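Local coordinates for protein nitrite oxidoreductase subunit A (Kuenenia stuttgartiensis, PDB 7B04) that holds a molybdenum atom, two MD1 groups and an iron/sulfur cluster, as a member of the molybdopterin oxidoreductase family, at residues W700-E705 with T726-S731; T64-P69 with Q718-T723; I234-M239 with K732-I737. All blocks are in the same frame, centred on the assembly; numbering follows the deposited sequence.

Contact 1: W700-E705 with T726-S731. With MD1 (phosphoric acid 4-(2-amino-4-oxo-3,4,5,6,-tetrahydro-pteridin-6-yl)-2-hydroxy-3,4-dimercapto-but-3-en-yl ester guanylate ester), chain C.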
loop_
_atom_site.group_PDB
_atom_site.type_symbol
_atom_site.label_atom_id
_atom_site.label_comp_id
_atom_site.label_asym_id
_atom_site.label_seq_id
_atom_site.Cartn_x
_atom_site.Cartn_y
_atom_site.Cartn_z
ATOM N N TRP B 700 6.101 -14.962 9.338
ATOM C CA TRP B 700 5.233 -14.842 10.505
ATOM C C TRP B 700 4.200 -15.958 10.573
ATOM O O TRP B 700 3.677 -16.235 11.658
ATOM C CB TRP B 700 4.526 -13.485 10.523
ATOM C CG TRP B 700 5.431 -12.328 10.279
ATOM C CD1 TRP B 700 6.530 -11.975 11.007
ATOM C CD2 TRP B 700 5.307 -11.357 9.240
ATOM N NE1 TRP B 700 7.103 -10.844 10.476
ATOM C CE2 TRP B 700 6.369 -10.445 9.390
ATOM C CE3 TRP B 700 4.401 -11.170 8.193
ATOM C CZ2 TRP B 700 6.550 -9.367 8.533
ATOM C CZ3 TRP B 700 4.582 -10.101 7.343
ATOM C CH2 TRP B 700 5.647 -9.213 7.517
ATOM N N VAL B 701 3.897 -16.608 9.446
ATOM C CA VAL B 701 2.928 -17.701 9.449
ATOM C C VAL B 701 3.577 -19.067 9.584
ATOM O O VAL B 701 2.858 -20.070 9.725
ATOM C CB VAL B 701 2.070 -17.710 8.167
ATOM C CG1 VAL B 701 1.254 -16.445 8.071
ATOM C CG2 VAL B 701 2.951 -17.881 6.939
ATOM N N GLU B 702 4.904 -19.151 9.544
ATOM C CA GLU B 702 5.594 -20.422 9.717
ATOM C C GLU B 702 6.481 -20.412 10.955
ATOM O O GLU B 702 7.524 -21.062 10.987
ATOM C CB GLU B 702 6.431 -20.767 8.488
ATOM C CG GLU B 702 5.915 -20.205 7.183
ATOM C CD GLU B 702 6.991 -20.167 6.118
ATOM O OE1 GLU B 702 7.666 -19.126 5.990
ATOM O OE2 GLU B 702 7.174 -21.186 5.421
ATOM N N PHE B 703 6.059 -19.731 12.016
ATOM C CA PHE B 703 6.887 -19.664 13.210
ATOM C C PHE B 703 6.723 -20.964 13.982
ATOM O O PHE B 703 5.598 -21.389 14.259
ATOM C CB PHE B 703 6.488 -18.479 14.089
ATOM C CG PHE B 703 7.144 -17.178 13.713
ATOM C CD1 PHE B 703 8.203 -17.141 12.824
ATOM C CD2 PHE B 703 6.707 -15.990 14.272
ATOM C CE1 PHE B 703 8.802 -15.939 12.491
ATOM C CE2 PHE B 703 7.302 -14.789 13.943
ATOM C CZ PHE B 703 8.350 -14.762 13.051
ATOM N N GLN B 704 7.841 -21.622 14.288
ATOM C CA GLN B 704 7.843 -22.812 15.127
ATOM C C GLN B 704 8.210 -22.505 16.574
ATOM O O GLN B 704 8.545 -23.421 17.331
ATOM C CB GLN B 704 8.799 -23.853 14.548
ATOM C CG GLN B 704 8.257 -24.586 13.335
ATOM C CD GLN B 704 9.357 -25.220 12.508
ATOM O OE1 GLN B 704 10.518 -24.817 12.582
ATOM N NE2 GLN B 704 8.999 -26.228 11.723
ATOM N N GLU B 705 8.137 -21.238 16.973
ATOM C CA GLU B 705 8.438 -20.822 18.335
ATOM C C GLU B 705 7.746 -19.486 18.560
ATOM O O GLU B 705 7.489 -18.738 17.614
ATOM C CB GLU B 705 9.957 -20.736 18.550
ATOM C CG GLU B 705 10.438 -20.162 19.877
ATOM C CD GLU B 705 10.147 -21.068 21.057
ATOM O OE1 GLU B 705 9.031 -20.989 21.608
ATOM O OE2 GLU B 705 11.037 -21.860 21.432
ATOM N N THR B 726 3.302 -25.352 8.253
ATOM C CA THR B 726 4.653 -25.872 8.337
ATOM C C THR B 726 5.544 -25.122 7.347
ATOM O O THR B 726 5.064 -24.638 6.318
ATOM C CB THR B 726 4.683 -27.373 8.043
ATOM O OG1 THR B 726 4.808 -27.589 6.632
ATOM C CG2 THR B 726 3.415 -28.045 8.548
ATOM N N PRO B 727 6.833 -24.984 7.651
ATOM C CA PRO B 727 7.729 -24.240 6.758
ATOM C C PRO B 727 7.673 -24.762 5.331
ATOM O O PRO B 727 7.825 -25.959 5.077
ATOM C CB PRO B 727 9.107 -24.454 7.389
ATOM C CG PRO B 727 8.821 -24.675 8.829
ATOM C CD PRO B 727 7.525 -25.436 8.870
ATOM N N VAL B 728 7.451 -23.840 4.394
ATOM C CA VAL B 728 7.318 -24.209 2.991
ATOM C C VAL B 728 8.641 -24.738 2.453
ATOM O O VAL B 728 8.672 -25.686 1.658
ATOM C CB VAL B 728 6.811 -23.004 2.179
ATOM C CG1 VAL B 728 6.448 -23.424 0.785
ATOM C CG2 VAL B 728 5.611 -22.375 2.865
ATOM N N TYR B 729 9.753 -24.144 2.882
ATOM C CA TYR B 729 11.067 -24.594 2.446
ATOM C C TYR B 729 11.969 -24.858 3.649
ATOM O O TYR B 729 11.502 -24.854 4.794
ATOM C CB TYR B 729 11.687 -23.559 1.509
ATOM C CG TYR B 729 10.834 -23.235 0.295
ATOM C CD1 TYR B 729 10.795 -24.088 -0.799
ATOM C CD2 TYR B 729 10.069 -22.075 0.249
ATOM C CE1 TYR B 729 10.018 -23.796 -1.908
ATOM C CE2 TYR B 729 9.289 -21.775 -0.856
ATOM C CZ TYR B 729 9.269 -22.639 -1.932
ATOM O OH TYR B 729 8.496 -22.346 -3.034
ATOM N N GLU B 730 13.262 -25.074 3.403
ATOM C CA GLU B 730 14.220 -25.422 4.456
ATOM C C GLU B 730 14.584 -24.179 5.263
ATOM O O GLU B 730 15.662 -23.595 5.127
ATOM C CB GLU B 730 15.456 -26.077 3.857
ATOM C CG GLU B 730 16.383 -26.698 4.887
ATOM C CD GLU B 730 17.585 -27.374 4.261
ATOM O OE1 GLU B 730 17.745 -27.281 3.026
ATOM O OE2 GLU B 730 18.370 -27.998 5.005
ATOM N N SER B 731 13.657 -23.767 6.121
ATOM C CA SER B 731 13.821 -22.573 6.937
ATOM C C SER B 731 13.809 -22.928 8.419
ATOM O O SER B 731 13.287 -23.969 8.829
ATOM C CB SER B 731 12.724 -21.541 6.648
ATOM O OG SER B 731 11.469 -21.985 7.133
HETATM P PB MD1 C . 14.114 -1.991 6.329
HETATM O O3B MD1 C . 12.799 -2.343 5.405
HETATM O O1B MD1 C . 15.342 -2.469 5.595
HETATM O O2B MD1 C . 14.003 -2.725 7.643
HETATM O O3A MD1 C . 14.258 -0.375 6.643
HETATM C C10 MD1 C . 13.170 0.498 6.549
HETATM C C11 MD1 C . 13.655 1.860 5.972
HETATM O O11 MD1 C . 13.375 1.889 4.390
HETATM C C12 MD1 C . 13.091 2.885 6.614
HETATM S S12 MD1 C . 11.812 2.541 7.858
HETATM C C13 MD1 C . 13.431 4.391 6.414
HETATM S S13 MD1 C . 12.452 5.507 7.462
HETATM C C14 MD1 C . 14.388 5.019 5.514
HETATM N N15 MD1 C . 13.495 5.740 4.397
HETATM C C16 MD1 C . 14.166 6.129 3.219
HETATM C C15 MD1 C . 13.474 7.038 2.266
HETATM O O14 MD1 C . 12.383 7.428 2.515
HETATM N N17 MD1 C . 14.150 7.457 1.010
HETATM C C17 MD1 C . 15.568 6.942 0.685
HETATM N N16 MD1 C . 16.228 7.355 -0.539
HETATM N N18 MD1 C . 16.283 6.022 1.644
HETATM C C20 MD1 C . 15.650 5.606 2.868
HETATM N N8 MD1 C . 16.356 4.743 3.720
HETATM C C7 MD1 C . 15.572 4.233 5.018
HETATM P PA MD1 C . 12.306 -3.885 5.081
HETATM O O1A MD1 C . 10.820 -3.918 4.823
HETATM O O2A MD1 C . 13.040 -4.345 3.856
HETATM O "O5'" MD1 C . 12.687 -4.965 6.262
HETATM C "C5'" MD1 C . 12.094 -6.229 6.150
HETATM C "C4'" MD1 C . 13.084 -7.251 5.492
HETATM O "O4'" MD1 C . 13.159 -8.537 6.363
HETATM C "C1'" MD1 C . 12.288 -9.592 5.617
HETATM N N9 MD1 C . 11.332 -10.254 6.547
HETATM C C4 MD1 C . 11.810 -11.038 7.499
HETATM N N3 MD1 C . 13.203 -11.412 7.853
HETATM C C2 MD1 C . 13.442 -12.310 8.974
HETATM N N2 MD1 C . 14.800 -12.669 9.314
HETATM N N1 MD1 C . 12.347 -12.840 9.745
HETATM C C6 MD1 C . 11.010 -12.476 9.398
HETATM O O6 MD1 C . 10.105 -12.909 10.027
HETATM C C5 MD1 C . 10.761 -11.529 8.215
HETATM N N7 MD1 C . 9.647 -11.036 7.684
HETATM C C8 MD1 C . 9.990 -10.242 6.645
HETATM C "C2'" MD1 C . 11.674 -8.953 4.702
HETATM O "O2'" MD1 C . 11.518 -9.793 3.519
HETATM C "C3'" MD1 C . 12.637 -7.649 4.362
HETATM O "O3'" MD1 C . 13.729 -8.074 3.494
#

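Contact 2: T64-P69 with Q718-T723. With SF4 (iron/sulfur cluster), chain D.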
loop_
_atom_site.group_PDB
_atom_site.type_symbol
_atom_site.label_atom_id
_atom_site.label_comp_id
_atom_site.label_asym_id
_atom_site.label_seq_id
_atom_site.Cartn_x
_atom_site.Cartn_y
_atom_site.Cartn_z
ATOM N N THR B 64 -4.539 -17.784 13.563
ATOM C CA THR B 64 -4.244 -16.403 13.906
ATOM C C THR B 64 -2.750 -16.159 14.094
ATOM O O THR B 64 -2.078 -16.919 14.794
ATOM C CB THR B 64 -5.014 -16.049 15.185
ATOM O OG1 THR B 64 -6.376 -15.752 14.852
ATOM C CG2 THR B 64 -4.400 -14.884 15.888
ATOM N N TYR B 65 -2.238 -15.091 13.480
ATOM C CA TYR B 65 -0.852 -14.668 13.660
ATOM C C TYR B 65 -0.815 -13.142 13.697
ATOM O O TYR B 65 -1.851 -12.470 13.677
ATOM C CB TYR B 65 0.074 -15.223 12.568
ATOM C CG TYR B 65 -0.203 -14.699 11.178
ATOM C CD1 TYR B 65 -1.309 -15.128 10.460
ATOM C CD2 TYR B 65 0.638 -13.762 10.588
ATOM C CE1 TYR B 65 -1.562 -14.656 9.190
ATOM C CE2 TYR B 65 0.387 -13.276 9.321
ATOM C CZ TYR B 65 -0.716 -13.727 8.627
ATOM O OH TYR B 65 -0.976 -13.254 7.362
ATOM N N CYS B 66 0.398 -12.595 13.748
ATOM C CA CYS B 66 0.626 -11.156 13.772
ATOM C C CYS B 66 1.538 -10.785 12.610
ATOM O O CYS B 66 2.643 -11.324 12.489
ATOM C CB CYS B 66 1.244 -10.721 15.103
ATOM S SG CYS B 66 1.666 -8.963 15.209
ATOM N N CYS B 67 1.070 -9.877 11.754
ATOM C CA CYS B 67 1.893 -9.322 10.685
ATOM C C CYS B 67 2.764 -8.213 11.261
ATOM O O CYS B 67 2.240 -7.239 11.814
ATOM C CB CYS B 67 1.001 -8.794 9.562
ATOM S SG CYS B 67 1.878 -8.016 8.190
ATOM N N SER B 68 4.085 -8.362 11.178
ATOM C CA SER B 68 5.006 -7.429 11.832
ATOM C C SER B 68 6.162 -7.031 10.917
ATOM O O SER B 68 7.317 -7.405 11.152
ATOM C CB SER B 68 5.524 -8.046 13.131
ATOM O OG SER B 68 6.228 -7.093 13.890
ATOM N N PRO B 69 5.883 -6.285 9.836
ATOM C CA PRO B 69 6.970 -5.884 8.931
ATOM C C PRO B 69 7.541 -4.488 9.147
ATOM O O PRO B 69 7.869 -3.853 8.145
ATOM C CB PRO B 69 6.290 -5.960 7.561
ATOM C CG PRO B 69 4.898 -5.489 7.853
ATOM C CD PRO B 69 4.565 -5.950 9.266
ATOM N N GLN B 718 1.101 -8.402 21.150
ATOM C CA GLN B 718 0.763 -9.560 20.333
ATOM C C GLN B 718 1.869 -10.594 20.494
ATOM O O GLN B 718 3.040 -10.297 20.230
ATOM C CB GLN B 718 0.576 -9.177 18.856
ATOM C CG GLN B 718 -0.086 -7.818 18.618
ATOM C CD GLN B 718 -1.569 -7.905 18.290
ATOM O OE1 GLN B 718 -2.161 -8.986 18.286
ATOM N NE2 GLN B 718 -2.172 -6.758 17.994
ATOM N N ILE B 719 1.492 -11.804 20.910
ATOM C CA ILE B 719 2.395 -12.951 20.992
ATOM C C ILE B 719 1.828 -14.037 20.090
ATOM O O ILE B 719 0.631 -14.347 20.162
ATOM C CB ILE B 719 2.555 -13.487 22.427
ATOM C CG1 ILE B 719 2.869 -12.359 23.413
ATOM C CG2 ILE B 719 3.674 -14.512 22.474
ATOM C CD1 ILE B 719 3.296 -12.850 24.794
ATOM N N TRP B 720 2.669 -14.582 19.212
ATOM C CA TRP B 720 2.196 -15.559 18.243
ATOM C C TRP B 720 3.303 -16.558 17.914
ATOM O O TRP B 720 4.484 -16.352 18.222
ATOM C CB TRP B 720 1.682 -14.871 16.986
ATOM C CG TRP B 720 2.739 -14.420 16.051
ATOM C CD1 TRP B 720 3.100 -15.019 14.883
ATOM C CD2 TRP B 720 3.578 -13.267 16.193
ATOM N NE1 TRP B 720 4.104 -14.303 14.280
ATOM C CE2 TRP B 720 4.420 -13.226 15.067
ATOM C CE3 TRP B 720 3.700 -12.268 17.161
ATOM C CZ2 TRP B 720 5.366 -12.227 14.878
ATOM C CZ3 TRP B 720 4.645 -11.277 16.971
ATOM C CH2 TRP B 720 5.464 -11.263 15.840
ATOM N N GLY B 721 2.886 -17.689 17.365
ATOM C CA GLY B 721 3.776 -18.739 16.898
ATOM C C GLY B 721 3.158 -20.122 16.963
ATOM O O GLY B 721 2.211 -20.379 17.705
ATOM N N LYS B 722 3.767 -21.055 16.239
ATOM C CA LYS B 722 3.435 -22.474 16.146
ATOM C C LYS B 722 2.020 -22.783 15.701
ATOM O O LYS B 722 1.656 -23.965 15.660
ATOM C CB LYS B 722 3.619 -23.193 17.485
ATOM C CG LYS B 722 4.828 -22.821 18.307
ATOM C CD LYS B 722 4.717 -23.553 19.636
ATOM C CE LYS B 722 6.052 -23.649 20.336
ATOM N NZ LYS B 722 5.954 -24.421 21.610
ATOM N N THR B 723 1.221 -21.792 15.326
ATOM C CA THR B 723 -0.180 -22.040 15.003
ATOM C C THR B 723 -0.479 -21.919 13.512
ATOM O O THR B 723 -1.638 -22.063 13.101
ATOM C CB THR B 723 -1.068 -21.088 15.805
ATOM O OG1 THR B 723 -2.443 -21.492 15.718
ATOM C CG2 THR B 723 -0.918 -19.676 15.285
HETATM FE FE1 SF4 D . 1.015 -3.647 8.326
HETATM FE FE2 SF4 D . 0.393 -6.305 8.275
HETATM FE FE3 SF4 D . -1.192 -4.502 6.962
HETATM FE FE4 SF4 D . -1.175 -4.559 9.692
HETATM S S1 SF4 D . -1.875 -6.214 8.292
HETATM S S2 SF4 D . -1.067 -2.710 8.362
HETATM S S3 SF4 D . 1.003 -5.080 10.099
HETATM S S4 SF4 D . 0.987 -5.002 6.501
#

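Contact 3: I234-M239 with K732-I737. With MD1 (phosphoric acid 4-(2-amino-4-oxo-3,4,5,6,-tetrahydro-pteridin-6-yl)-2-hydroxy-3,4-dimercapto-but-3-en-yl ester guanylate ester), chain C.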
loop_
_atom_site.group_PDB
_atom_site.type_symbol
_atom_site.label_atom_id
_atom_site.label_comp_id
_atom_site.label_asym_id
_atom_site.label_seq_id
_atom_site.Cartn_x
_atom_site.Cartn_y
_atom_site.Cartn_z
ATOM N N ILE B 234 12.717 -11.737 20.503
ATOM C CA ILE B 234 13.569 -12.898 20.714
ATOM C C ILE B 234 14.330 -13.238 19.439
ATOM O O ILE B 234 15.545 -13.471 19.462
ATOM C CB ILE B 234 12.729 -14.087 21.211
ATOM C CG1 ILE B 234 11.857 -13.651 22.385
ATOM C CG2 ILE B 234 13.625 -15.228 21.637
ATOM C CD1 ILE B 234 12.647 -13.200 23.594
ATOM N N GLY B 235 13.633 -13.260 18.308
ATOM C CA GLY B 235 14.247 -13.677 17.064
ATOM C C GLY B 235 15.150 -12.641 16.426
ATOM O O GLY B 235 16.171 -12.991 15.828
ATOM N N LYS B 236 14.801 -11.359 16.545
ATOM C CA LYS B 236 15.553 -10.310 15.863
ATOM C C LYS B 236 16.458 -9.508 16.795
ATOM O O LYS B 236 17.647 -9.351 16.495
ATOM C CB LYS B 236 14.603 -9.395 15.090
ATOM C CG LYS B 236 13.837 -10.133 13.975
ATOM C CD LYS B 236 12.362 -10.331 14.309
ATOM C CE LYS B 236 11.660 -11.272 13.321
ATOM N NZ LYS B 236 12.303 -12.604 13.196
ATOM N N TYR B 237 15.940 -8.985 17.916
ATOM C CA TYR B 237 16.863 -8.354 18.861
ATOM C C TYR B 237 17.814 -9.361 19.493
ATOM O O TYR B 237 18.779 -8.951 20.149
ATOM C CB TYR B 237 16.161 -7.598 19.996
ATOM C CG TYR B 237 15.846 -6.143 19.705
ATOM C CD1 TYR B 237 14.550 -5.663 19.784
ATOM C CD2 TYR B 237 16.849 -5.254 19.330
ATOM C CE1 TYR B 237 14.256 -4.334 19.511
ATOM C CE2 TYR B 237 16.563 -3.922 19.053
ATOM C CZ TYR B 237 15.262 -3.473 19.144
ATOM O OH TYR B 237 14.953 -2.159 18.877
ATOM N N GLY B 238 17.568 -10.659 19.315
ATOM C CA GLY B 238 18.540 -11.656 19.719
ATOM C C GLY B 238 19.896 -11.460 19.076
ATOM O O GLY B 238 20.893 -11.985 19.580
ATOM N N MET B 239 19.954 -10.723 17.963
ATOM C CA MET B 239 21.239 -10.391 17.358
ATOM C C MET B 239 22.098 -9.566 18.308
ATOM O O MET B 239 23.319 -9.748 18.367
ATOM C CB MET B 239 21.018 -9.635 16.050
ATOM C CG MET B 239 22.288 -9.348 15.272
ATOM S SD MET B 239 23.063 -10.855 14.668
ATOM C CE MET B 239 21.918 -11.310 13.372
ATOM N N LYS B 732 14.416 -22.049 9.216
ATOM C CA LYS B 732 14.464 -22.175 10.665
ATOM C C LYS B 732 13.973 -20.877 11.281
ATOM O O LYS B 732 13.856 -19.849 10.607
ATOM C CB LYS B 732 15.878 -22.473 11.174
ATOM C CG LYS B 732 16.446 -23.831 10.820
ATOM C CD LYS B 732 17.785 -24.038 11.526
ATOM C CE LYS B 732 18.472 -25.321 11.089
ATOM N NZ LYS B 732 17.732 -26.535 11.517
ATOM N N ASP B 733 13.636 -20.935 12.564
ATOM C CA ASP B 733 13.282 -19.718 13.274
ATOM C C ASP B 733 14.548 -18.911 13.527
ATOM O O ASP B 733 15.626 -19.470 13.734
ATOM C CB ASP B 733 12.591 -20.036 14.607
ATOM C CG ASP B 733 11.588 -21.189 14.505
ATOM O OD1 ASP B 733 10.369 -20.963 14.655
ATOM O OD2 ASP B 733 12.034 -22.334 14.273
ATOM N N ASP B 734 14.413 -17.584 13.506
ATOM C CA ASP B 734 15.574 -16.718 13.692
ATOM C C ASP B 734 16.263 -17.038 15.003
ATOM O O ASP B 734 17.495 -17.041 15.087
ATOM C CB ASP B 734 15.158 -15.244 13.677
ATOM C CG ASP B 734 14.435 -14.843 12.416
ATOM O OD1 ASP B 734 13.253 -14.462 12.485
ATOM O OD2 ASP B 734 15.052 -14.912 11.345
ATOM N N VAL B 735 15.473 -17.359 16.024
ATOM C CA VAL B 735 16.035 -17.683 17.330
ATOM C C VAL B 735 16.971 -18.891 17.225
ATOM O O VAL B 735 18.045 -18.921 17.838
ATOM C CB VAL B 735 14.888 -17.901 18.341
ATOM C CG1 VAL B 735 14.305 -19.320 18.257
ATOM C CG2 VAL B 735 15.381 -17.634 19.741
ATOM N N LYS B 736 16.616 -19.873 16.386
ATOM C CA LYS B 736 17.456 -21.054 16.204
ATOM C C LYS B 736 18.641 -20.765 15.290
ATOM O O LYS B 736 19.703 -21.379 15.443
ATOM C CB LYS B 736 16.608 -22.203 15.667
ATOM C CG LYS B 736 15.230 -22.271 16.308
ATOM C CD LYS B 736 14.987 -23.614 16.978
ATOM C CE LYS B 736 13.502 -23.932 17.092
ATOM N N ILE B 737 18.479 -19.846 14.333
ATOM C CA ILE B 737 19.608 -19.449 13.499
ATOM C C ILE B 737 20.669 -18.754 14.342
ATOM O O ILE B 737 21.871 -19.010 14.191
ATOM C CB ILE B 737 19.124 -18.557 12.342
ATOM C CG1 ILE B 737 18.151 -19.319 11.441
ATOM C CG2 ILE B 737 20.306 -18.042 11.531
ATOM C CD1 ILE B 737 17.465 -18.451 10.409
HETATM P PB MD1 C . 14.114 -1.991 6.329
HETATM O O3B MD1 C . 12.799 -2.343 5.405
HETATM O O1B MD1 C . 15.342 -2.469 5.595
HETATM O O2B MD1 C . 14.003 -2.725 7.643
HETATM O O3A MD1 C . 14.258 -0.375 6.643
HETATM C C10 MD1 C . 13.170 0.498 6.549
HETATM C C11 MD1 C . 13.655 1.860 5.972
HETATM O O11 MD1 C . 13.375 1.889 4.390
HETATM C C12 MD1 C . 13.091 2.885 6.614
HETATM S S12 MD1 C . 11.812 2.541 7.858
HETATM C C13 MD1 C . 13.431 4.391 6.414
HETATM S S13 MD1 C . 12.452 5.507 7.462
HETATM C C14 MD1 C . 14.388 5.019 5.514
HETATM N N15 MD1 C . 13.495 5.740 4.397
HETATM C C16 MD1 C . 14.166 6.129 3.219
HETATM C C15 MD1 C . 13.474 7.038 2.266
HETATM O O14 MD1 C . 12.383 7.428 2.515
HETATM N N17 MD1 C . 14.150 7.457 1.010
HETATM C C17 MD1 C . 15.568 6.942 0.685
HETATM N N16 MD1 C . 16.228 7.355 -0.539
HETATM N N18 MD1 C . 16.283 6.022 1.644
HETATM C C20 MD1 C . 15.650 5.606 2.868
HETATM N N8 MD1 C . 16.356 4.743 3.720
HETATM C C7 MD1 C . 15.572 4.233 5.018
HETATM P PA MD1 C . 12.306 -3.885 5.081
HETATM O O1A MD1 C . 10.820 -3.918 4.823
HETATM O O2A MD1 C . 13.040 -4.345 3.856
HETATM O "O5'" MD1 C . 12.687 -4.965 6.262
HETATM C "C5'" MD1 C . 12.094 -6.229 6.150
HETATM C "C4'" MD1 C . 13.084 -7.251 5.492
HETATM O "O4'" MD1 C . 13.159 -8.537 6.363
HETATM C "C1'" MD1 C . 12.288 -9.592 5.617
HETATM N N9 MD1 C . 11.332 -10.254 6.547
HETATM C C4 MD1 C . 11.810 -11.038 7.499
HETATM N N3 MD1 C . 13.203 -11.412 7.853
HETATM C C2 MD1 C . 13.442 -12.310 8.974
HETATM N N2 MD1 C . 14.800 -12.669 9.314
HETATM N N1 MD1 C . 12.347 -12.840 9.745
HETATM C C6 MD1 C . 11.010 -12.476 9.398
HETATM O O6 MD1 C . 10.105 -12.909 10.027
HETATM C C5 MD1 C . 10.761 -11.529 8.215
HETATM N N7 MD1 C . 9.647 -11.036 7.684
HETATM C C8 MD1 C . 9.990 -10.242 6.645
HETATM C "C2'" MD1 C . 11.674 -8.953 4.702
HETATM O "O2'" MD1 C . 11.518 -9.793 3.519
HETATM C "C3'" MD1 C . 12.637 -7.649 4.362
HETATM O "O3'" MD1 C . 13.729 -8.074 3.494
#

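Contact 1: W700-E705 with T726-S731
E702 meets V728 where two loops of the molybdopterin oxidoreductase fold run past each other near the surface, the first after strand 693-696 and the second before helix 734-749. One hydrogen bond spans the contact. V728 N donates to E702 OE2 at 2.9 Å with an N-H...O angle of 171°, nearly straight and nearly in line with the C-O bond. Beyond CG the glutamate is extended (chi2 160°), which carries its carboxylate out to the other loop. Its second oxygen, OE1, makes a salt bridge to R130 and a hydrogen bond to S699, so the two oxygens have different partners, and R130 probably offsets much of the carboxylate's charge. Van der Waals contact is made by the end of the Q704 side chain, which meets the P727 ring tip to tip, with Q704 CD 3.8 Å from P727 CG. V728 and Y729 pack on V202 of the neighbouring nitrite oxidoreductase subunit C chain. The aromatic side chains W700 and F703 approach MD1. W700 CA lies 3.9 Å above the centre of the F703 ring, and that ring presents its edge to MD1. W700 approaches the guanine part obliquely, its CZ2 atom 3.6 Å from MD1 N7.

Contact 2: T64-P69 with Q718-T723
C66 lies over one face of the W720 indole, and this overlap dominates the contact between the edge strand 61-66 of one antiparallel three-stranded sheet and the middle strand 716-720 of another. C66 CB stands 3.7 Å from the centroid of the W720 six-membered ring and 20° off its normal, a CH-pi arrangement. The sulfur comes over the same ring, C66 SG being 4.4 Å from its centroid, which makes a sulfur-aromatic contact. With SG anti to the backbone N (chi1 176°), the thiol also reaches the Q718 side chain, where C66 SG is 3.8 Å from Q718 CB. Two further approaches to the indole are oblique. Y65 CB lies 3.8 Å from W720 CD1, and S68 CB meets the far end of the ring at CH2. The strand axes make an angle of 121° and come no closer than 6.5 Å, and their backbones form no hydrogen bonds with each other. W720 NE1 has a weak hydrogen bond to W700 O, while F703 also packs on the indole. C67, which follows C66, directs its CB away from 718-723, and C67 SG binds iron FE2 of the cluster at 2.3 Å. The adjacent cysteines thus do different chemistry: C67 supplies a thiolate ligand, whereas C66 contributes dispersion and weak sulfur-pi attraction, so shape and apolar contact, not polar bonding, join the strands here.

Contact 3: I234-M239 with K732-I737
D734 OD2 accepts a hydrogen bond from MD1 N2 at 3.0 Å with an N-H...O angle of 164°. Beside it, MD1 N1 points at D734 OD1 at 3.3 Å, a weak bond whose acceptor is less surely placed. K236 NZ is modelled implausibly close to the same oxygen, so a salt bridge there is possible but doubtful in its geometry. The lysine chain bends at chi2 and again at chi4 (56°), and its amino end is modelled near the aspartate and MD1 N1. D734 is the first residue of helix 734-749, at its N-terminus, where the helix dipole may help to stabilise a negative charge. Behind the polar group the backbones come close: G235 CA is 4.0 Å from V735 N, and D734 CB rests against the G235 carbonyl. The I234 and V735 side chains lie side by side and point the same way, I234 CG2 3.5 Å from V735 CG2, with helix 767-774 packing on I234. A carboxylate facing both N1 and N2 of a guanine is a classic arrangement for recognising that base, and here, with the N2 bond the surer half, it is consistent with D734 reading the guanine of MD1.

Overall arrangement
Contact 1 lies near the surface, with part of it against subunit C, whereas contacts 2 and 3 are buried. Contact 1 bridges the other two. F703 O lies 2.7 Å from K722 N of contact 2, a probable hydrogen bond, and Q704 N lies 2.6 Å from D733 OD1 of contact 3, another probable one. Contacts 2 and 3 do not touch, although strand 716-720 and helix 734-749 are successive elements, joined by the loop that contact 1 uses. Chemistry follows place: one backbone-to-carboxylate bond in the contact nearer the surface, aromatic and sulfur packing beside the cluster, and charged groups at the guanine. Contacts 1 and 3 meet the same MD1, by aromatic rings and by hydrogen bonds respectively.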